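Local structure of single domain haemoglobin (Campylobacter jejuni, 2WY4) at residues V89-L102 against Y123-K135. The protein binds heme b and, as a bacterial globin, probably carries oxygen or takes part in nitric oxide detoxification. Sequence-based numbering, arbitrary orientation.
Sequences VKEEHYPIVGACLL and YGKIAKFYIDIEK. With HEM (protoporphyrin IX containing Fe), chain B.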
loop_
_atom_site.group_PDB
_atom_site.type_symbol
_atom_site.label_atom_id
_atom_site.label_comp_id
_atom_site.label_asym_id
_atom_site.label_seq_id
_atom_site.Cartn_x
_atom_site.Cartn_y
_atom_site.Cartn_z
ATOM N N VAL A 89 10.995 2.043 -8.932
ATOM C CA VAL A 89 10.344 1.027 -8.134
ATOM C C VAL A 89 10.335 -0.260 -8.950
ATOM O O VAL A 89 9.826 -0.312 -10.072
ATOM C CB VAL A 89 8.913 1.434 -7.807
ATOM C CG1 VAL A 89 8.192 0.296 -7.135
ATOM C CG2 VAL A 89 8.901 2.702 -6.957
ATOM N N LYS A 90 10.864 -1.329 -8.359
ATOM C CA LYS A 90 10.913 -2.619 -9.021
ATOM C C LYS A 90 10.001 -3.629 -8.384
ATOM O O LYS A 90 9.596 -3.476 -7.234
ATOM C CB LYS A 90 12.325 -3.195 -8.993
ATOM C CG LYS A 90 13.380 -2.279 -9.532
ATOM C CD LYS A 90 13.191 -2.035 -11.007
ATOM C CE LYS A 90 14.086 -0.904 -11.476
ATOM N NZ LYS A 90 14.058 -0.743 -12.953
ATOM N N GLU A 91 9.729 -4.712 -9.120
ATOM C CA GLU A 91 8.945 -5.807 -8.592
ATOM C C GLU A 91 9.466 -6.223 -7.240
ATOM O O GLU A 91 8.692 -6.505 -6.339
ATOM C CB GLU A 91 9.009 -7.036 -9.514
ATOM C CG GLU A 91 8.603 -6.811 -10.956
ATOM C CD GLU A 91 8.760 -8.061 -11.800
ATOM O OE1 GLU A 91 8.805 -9.184 -11.208
ATOM O OE2 GLU A 91 8.846 -7.922 -13.054
ATOM N N GLU A 92 10.788 -6.275 -7.094
ATOM C CA GLU A 92 11.393 -6.756 -5.873
ATOM C C GLU A 92 11.247 -5.832 -4.673
ATOM O O GLU A 92 11.599 -6.202 -3.569
ATOM C CB GLU A 92 12.886 -7.048 -6.110
ATOM C CG GLU A 92 13.152 -8.191 -7.055
ATOM C CD GLU A 92 12.784 -7.923 -8.494
ATOM O OE1 GLU A 92 12.988 -6.784 -8.967
ATOM O OE2 GLU A 92 12.313 -8.880 -9.187
ATOM N N HIS A 93 10.757 -4.601 -4.883
ATOM C CA HIS A 93 10.512 -3.718 -3.726
ATOM C C HIS A 93 9.167 -4.027 -3.103
ATOM O O HIS A 93 8.962 -3.731 -1.967
ATOM C CB HIS A 93 10.471 -2.251 -4.126
ATOM C CG HIS A 93 11.801 -1.651 -4.458
ATOM N ND1 HIS A 93 12.083 -1.142 -5.705
ATOM C CD2 HIS A 93 12.901 -1.436 -3.699
ATOM C CE1 HIS A 93 13.318 -0.662 -5.701
ATOM N NE2 HIS A 93 13.824 -0.803 -4.487
ATOM N N TYR A 94 8.256 -4.627 -3.855
ATOM C CA TYR A 94 6.920 -4.876 -3.333
ATOM C C TYR A 94 6.895 -5.780 -2.084
ATOM O O TYR A 94 6.101 -5.502 -1.178
ATOM C CB TYR A 94 5.913 -5.305 -4.428
ATOM C CG TYR A 94 5.448 -4.153 -5.269
ATOM C CD1 TYR A 94 6.211 -3.694 -6.323
ATOM C CD2 TYR A 94 4.266 -3.484 -4.973
ATOM C CE1 TYR A 94 5.823 -2.608 -7.057
ATOM C CE2 TYR A 94 3.875 -2.399 -5.705
ATOM C CZ TYR A 94 4.644 -1.973 -6.747
ATOM O OH TYR A 94 4.233 -0.893 -7.498
ATOM N N PRO A 95 7.708 -6.859 -1.993
ATOM C CA PRO A 95 7.745 -7.611 -0.739
ATOM C C PRO A 95 8.245 -6.777 0.484
ATOM O O PRO A 95 7.911 -7.088 1.647
ATOM C CB PRO A 95 8.699 -8.773 -1.061
ATOM C CG PRO A 95 8.641 -8.912 -2.513
ATOM C CD PRO A 95 8.539 -7.507 -3.022
ATOM N N ILE A 96 9.065 -5.759 0.240
ATOM C CA ILE A 96 9.522 -4.891 1.317
ATOM C C ILE A 96 8.345 -4.088 1.840
ATOM O O ILE A 96 8.081 -4.011 3.024
ATOM C CB ILE A 96 10.649 -3.962 0.823
ATOM C CG1 ILE A 96 11.895 -4.789 0.517
ATOM C CG2 ILE A 96 10.946 -2.935 1.846
ATOM C CD1 ILE A 96 13.004 -3.995 -0.171
ATOM N N VAL A 97 7.635 -3.449 0.921
ATOM C CA VAL A 97 6.440 -2.699 1.284
ATOM C C VAL A 97 5.429 -3.582 2.004
ATOM O O VAL A 97 4.842 -3.174 3.004
ATOM C CB VAL A 97 5.834 -1.960 0.038
ATOM C CG1 VAL A 97 4.419 -1.491 0.303
ATOM C CG2 VAL A 97 6.748 -0.803 -0.337
ATOM N N GLY A 98 5.222 -4.805 1.512
ATOM C CA GLY A 98 4.255 -5.670 2.161
ATOM C C GLY A 98 4.659 -6.010 3.596
ATOM O O GLY A 98 3.827 -6.038 4.487
ATOM N N ALA A 99 5.932 -6.318 3.799
ATOM C CA ALA A 99 6.383 -6.654 5.134
ATOM C C ALA A 99 6.192 -5.465 6.085
ATOM O O ALA A 99 5.702 -5.629 7.203
ATOM C CB ALA A 99 7.832 -7.108 5.106
ATOM N N CYS A 100 6.512 -4.261 5.610
ATOM C CA CYS A 100 6.414 -3.096 6.465
ATOM C C CYS A 100 4.947 -2.708 6.695
ATOM O O CYS A 100 4.575 -2.316 7.788
ATOM C CB CYS A 100 7.154 -1.923 5.845
ATOM S SG CYS A 100 8.930 -2.193 5.718
ATOM N N LEU A 101 4.123 -2.840 5.667
ATOM C CA LEU A 101 2.712 -2.535 5.828
ATOM C C LEU A 101 2.031 -3.509 6.790
ATOM O O LEU A 101 1.267 -3.107 7.667
ATOM C CB LEU A 101 1.974 -2.560 4.495
ATOM C CG LEU A 101 0.482 -2.231 4.557
ATOM C CD1 LEU A 101 0.263 -0.793 5.056
ATOM C CD2 LEU A 101 -0.145 -2.454 3.207
ATOM N N LEU A 102 2.296 -4.802 6.644
ATOM C CA LEU A 102 1.696 -5.771 7.543
ATOM C C LEU A 102 2.142 -5.557 8.986
ATOM O O LEU A 102 1.345 -5.709 9.932
ATOM C CB LEU A 102 1.948 -7.223 7.084
ATOM C CG LEU A 102 0.800 -7.737 6.179
ATOM C CD1 LEU A 102 -0.439 -8.083 6.987
ATOM C CD2 LEU A 102 0.418 -6.754 5.053
ATOM N N TYR A 123 -2.904 -7.854 0.100
ATOM C CA TYR A 123 -1.698 -7.167 -0.346
ATOM C C TYR A 123 -1.049 -7.886 -1.529
ATOM O O TYR A 123 -0.613 -7.279 -2.487
ATOM C CB TYR A 123 -0.663 -6.960 0.769
ATOM C CG TYR A 123 0.553 -6.228 0.213
ATOM C CD1 TYR A 123 0.522 -4.837 0.054
ATOM C CD2 TYR A 123 1.639 -6.911 -0.274
ATOM C CE1 TYR A 123 1.546 -4.171 -0.498
ATOM C CE2 TYR A 123 2.702 -6.239 -0.819
ATOM C CZ TYR A 123 2.644 -4.866 -0.967
ATOM O OH TYR A 123 3.706 -4.194 -1.541
ATOM N N GLY A 124 -0.976 -9.215 -1.462
ATOM C CA GLY A 124 -0.396 -9.910 -2.573
ATOM C C GLY A 124 -1.113 -9.583 -3.866
ATOM O O GLY A 124 -0.478 -9.394 -4.902
ATOM N N LYS A 125 -2.439 -9.524 -3.814
ATOM C CA LYS A 125 -3.215 -9.247 -5.004
ATOM C C LYS A 125 -3.040 -7.806 -5.505
ATOM O O LYS A 125 -2.933 -7.563 -6.700
ATOM C CB LYS A 125 -4.684 -9.525 -4.738
ATOM C CG LYS A 125 -4.989 -10.995 -4.534
ATOM C CD LYS A 125 -6.409 -11.196 -4.073
ATOM C CE LYS A 125 -6.743 -12.670 -3.856
ATOM N NZ LYS A 125 -8.213 -12.873 -3.746
ATOM N N ILE A 126 -3.009 -6.860 -4.579
ATOM C CA ILE A 126 -2.873 -5.440 -4.892
ATOM C C ILE A 126 -1.495 -5.206 -5.495
ATOM O O ILE A 126 -1.341 -4.571 -6.528
ATOM C CB ILE A 126 -3.054 -4.648 -3.604
ATOM C CG1 ILE A 126 -4.472 -4.751 -3.104
ATOM C CG2 ILE A 126 -2.732 -3.187 -3.842
ATOM C CD1 ILE A 126 -4.629 -4.305 -1.675
ATOM N N ALA A 127 -0.485 -5.797 -4.878
ATOM C CA ALA A 127 0.858 -5.672 -5.377
ATOM C C ALA A 127 0.967 -6.198 -6.790
ATOM O O ALA A 127 1.613 -5.580 -7.615
ATOM C CB ALA A 127 1.845 -6.368 -4.472
ATOM N N LYS A 128 0.373 -7.357 -7.054
ATOM C CA LYS A 128 0.432 -7.928 -8.383
ATOM C C LYS A 128 -0.187 -6.990 -9.417
ATOM O O LYS A 128 0.321 -6.849 -10.525
ATOM C CB LYS A 128 -0.279 -9.283 -8.408
ATOM C CG LYS A 128 -0.422 -9.856 -9.816
ATOM C CD LYS A 128 -1.081 -11.227 -9.758
ATOM C CE LYS A 128 -0.837 -12.040 -11.011
ATOM N NZ LYS A 128 -1.131 -11.311 -12.241
ATOM N N PHE A 129 -1.312 -6.367 -9.060
ATOM C CA PHE A 129 -1.953 -5.419 -9.970
ATOM C C PHE A 129 -1.032 -4.245 -10.330
ATOM O O PHE A 129 -0.923 -3.882 -11.515
ATOM C CB PHE A 129 -3.251 -4.925 -9.340
ATOM C CG PHE A 129 -4.155 -4.189 -10.282
ATOM C CD1 PHE A 129 -4.857 -4.845 -11.257
ATOM C CD2 PHE A 129 -4.283 -2.818 -10.184
ATOM C CE1 PHE A 129 -5.704 -4.165 -12.108
ATOM C CE2 PHE A 129 -5.098 -2.115 -11.058
ATOM C CZ PHE A 129 -5.801 -2.786 -12.017
ATOM N N TYR A 130 -0.361 -3.671 -9.335
ATOM C CA TYR A 130 0.581 -2.584 -9.585
ATOM C C TYR A 130 1.790 -3.072 -10.389
ATOM O O TYR A 130 2.189 -2.457 -11.397
ATOM C CB TYR A 130 1.090 -1.989 -8.277
ATOM C CG TYR A 130 0.220 -0.920 -7.655
ATOM C CD1 TYR A 130 -0.963 -1.243 -7.041
ATOM C CD2 TYR A 130 0.613 0.422 -7.682
ATOM C CE1 TYR A 130 -1.756 -0.279 -6.465
ATOM C CE2 TYR A 130 -0.181 1.386 -7.131
ATOM C CZ TYR A 130 -1.364 1.059 -6.520
ATOM O OH TYR A 130 -2.118 2.087 -6.002
ATOM N N ILE A 131 2.364 -4.201 -9.964
ATOM C CA ILE A 131 3.544 -4.762 -10.639
ATOM C C ILE A 131 3.290 -4.992 -12.122
ATOM O O ILE A 131 4.134 -4.666 -12.966
ATOM C CB ILE A 131 3.963 -6.092 -9.963
ATOM C CG1 ILE A 131 4.570 -5.836 -8.573
ATOM C CG2 ILE A 131 4.995 -6.844 -10.802
ATOM C CD1 ILE A 131 4.644 -7.091 -7.687
ATOM N N ASP A 132 2.139 -5.561 -12.439
ATOM C CA ASP A 132 1.854 -5.905 -13.839
ATOM C C ASP A 132 1.721 -4.671 -14.719
ATOM O O ASP A 132 2.200 -4.643 -15.868
ATOM C CB ASP A 132 0.606 -6.792 -13.983
ATOM C CG ASP A 132 0.811 -8.228 -13.454
ATOM O OD1 ASP A 132 1.962 -8.645 -13.173
ATOM O OD2 ASP A 132 -0.148 -8.993 -13.244
ATOM N N ILE A 133 1.088 -3.628 -14.193
ATOM C CA ILE A 133 0.948 -2.379 -14.933
ATOM C C ILE A 133 2.325 -1.719 -15.125
ATOM O O ILE A 133 2.659 -1.258 -16.229
ATOM C CB ILE A 133 -0.049 -1.419 -14.206
ATOM C CG1 ILE A 133 -1.477 -1.890 -14.441
ATOM C CG2 ILE A 133 0.089 0.024 -14.646
ATOM C CD1 ILE A 133 -2.526 -1.164 -13.668
ATOM N N GLU A 134 3.122 -1.709 -14.056
ATOM C CA GLU A 134 4.446 -1.143 -14.094
ATOM C C GLU A 134 5.391 -1.932 -15.013
ATOM O O GLU A 134 6.201 -1.351 -15.728
ATOM C CB GLU A 134 4.974 -0.978 -12.661
ATOM C CG GLU A 134 4.223 0.168 -11.967
ATOM C CD GLU A 134 4.303 0.179 -10.452
ATOM O OE1 GLU A 134 5.223 -0.457 -9.881
ATOM O OE2 GLU A 134 3.462 0.865 -9.820
ATOM N N LYS A 135 5.266 -3.251 -15.007
ATOM C CA LYS A 135 6.087 -4.083 -15.886
ATOM C C LYS A 135 5.870 -3.666 -17.323
ATOM O O LYS A 135 6.832 -3.546 -18.091
ATOM C CB LYS A 135 5.759 -5.564 -15.692
ATOM C CG LYS A 135 6.586 -6.253 -14.644
ATOM C CD LYS A 135 6.196 -7.727 -14.518
ATOM C CE LYS A 135 6.503 -8.505 -15.781
ATOM N NZ LYS A 135 6.304 -9.985 -15.591
HETATM C CHA HEM B . 4.413 7.239 -4.483
HETATM C CHB HEM B . 0.962 4.006 -3.610
HETATM C CHC HEM B . 4.299 0.532 -3.493
HETATM C CHD HEM B . 7.798 3.889 -3.719
HETATM C C1A HEM B . 3.200 6.678 -4.345
HETATM C C2A HEM B . 1.932 7.341 -4.400
HETATM C C3A HEM B . 0.953 6.455 -4.141
HETATM C C4A HEM B . 1.621 5.189 -3.907
HETATM C CMA HEM B . -0.557 6.731 -4.119
HETATM C CAA HEM B . 1.749 8.844 -4.725
HETATM C CBA HEM B . 2.206 9.173 -6.148
HETATM C CGA HEM B . 1.169 9.177 -7.225
HETATM O O1A HEM B . -0.051 9.207 -6.916
HETATM O O2A HEM B . 1.592 9.215 -8.435
HETATM C C1B HEM B . 1.574 2.789 -3.471
HETATM C C2B HEM B . 0.906 1.559 -3.242
HETATM C C3B HEM B . 1.836 0.589 -3.214
HETATM C C4B HEM B . 3.109 1.186 -3.425
HETATM C CMB HEM B . -0.588 1.413 -2.987
HETATM C CAB HEM B . 1.680 -0.915 -2.952
HETATM C CBB HEM B . 0.718 -1.625 -3.512
HETATM C C1C HEM B . 5.548 1.097 -3.595
HETATM C C2C HEM B . 6.816 0.457 -3.644
HETATM C C3C HEM B . 7.740 1.394 -3.683
HETATM C C4C HEM B . 7.113 2.690 -3.629
HETATM C CMC HEM B . 7.019 -1.064 -3.715
HETATM C CAC HEM B . 9.240 1.160 -3.745
HETATM C CBC HEM B . 10.015 1.639 -2.763
HETATM C C1D HEM B . 7.169 5.096 -3.956
HETATM C C2D HEM B . 7.884 6.307 -4.085
HETATM C C3D HEM B . 6.876 7.372 -4.332
HETATM C C4D HEM B . 5.631 6.678 -4.337
HETATM C CMD HEM B . 9.386 6.477 -4.010
HETATM C CAD HEM B . 7.095 8.865 -4.511
HETATM C CBD HEM B . 6.672 9.569 -3.225
HETATM C CGD HEM B . 7.121 10.996 -3.133
HETATM O O1D HEM B . 7.625 11.363 -2.065
HETATM O O2D HEM B . 6.930 11.735 -4.136
HETATM N NA HEM B . 3.003 5.350 -4.031
HETATM N NB HEM B . 2.917 2.540 -3.596
HETATM N NC HEM B . 5.754 2.469 -3.590
HETATM N ND HEM B . 5.821 5.329 -4.095
HETATM FE FE HEM B . 4.369 3.928 -3.846
HETATM O O HOH W 1 7.410 -1.908 -10.376
#
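Tyr94 and Glu134 meet through a short hydrogen bond. Tyr94 OH donates to Glu134 OE1 at 2.6 Å. It comes in on the syn side, 25° out of the carboxylate plane. A water donates a second bond to Glu134 OE1, at 2.7 Å, and another to Val89 O.

The Tyr94 ring is a knob among Ala127, Tyr130, Ile131 and Glu134. With CG beside the backbone N (chi1 -76°), the ring stands between Ile131 and the heme methyl CMC. Ile131 CG1 covers one face in a CH-pi contact, 3.8 Å from the Tyr94 ring centroid. CMC sits over the centre of the opposite face. The ring is thus clamped between helix and heme.

Tyr123 is the matching knob from the other helix. It sits among Tyr94, Val97, Gly98 and Leu101. Tyr123 OH donates to Tyr94 O at 2.8 Å. The donor is tilted 23° from the carbonyl plane. That oxygen also accepts the helical bond from Gly98 N. Gly98 CA lies over one face of the Tyr123 ring, 3.7 Å from its centroid, and the missing side chain lets the ring come this close.

Near the start of helix 94-109, in the conformer given here, Glu91 CG lies 3.6 Å from Ile131 CG2.

Further out, Glu134 OE2 bonds to ND1 of His84, the axial heme ligand. Tyr94 and the water therefore hold the carboxylate that orients this histidine. Proximal hydrogen bonding influences ligand binding in this globin. This is a proximal His-Glu-Tyr network, as in bacterial flavohaemoglobins, built on the near-antiparallel G-H helix pair of the globin fold.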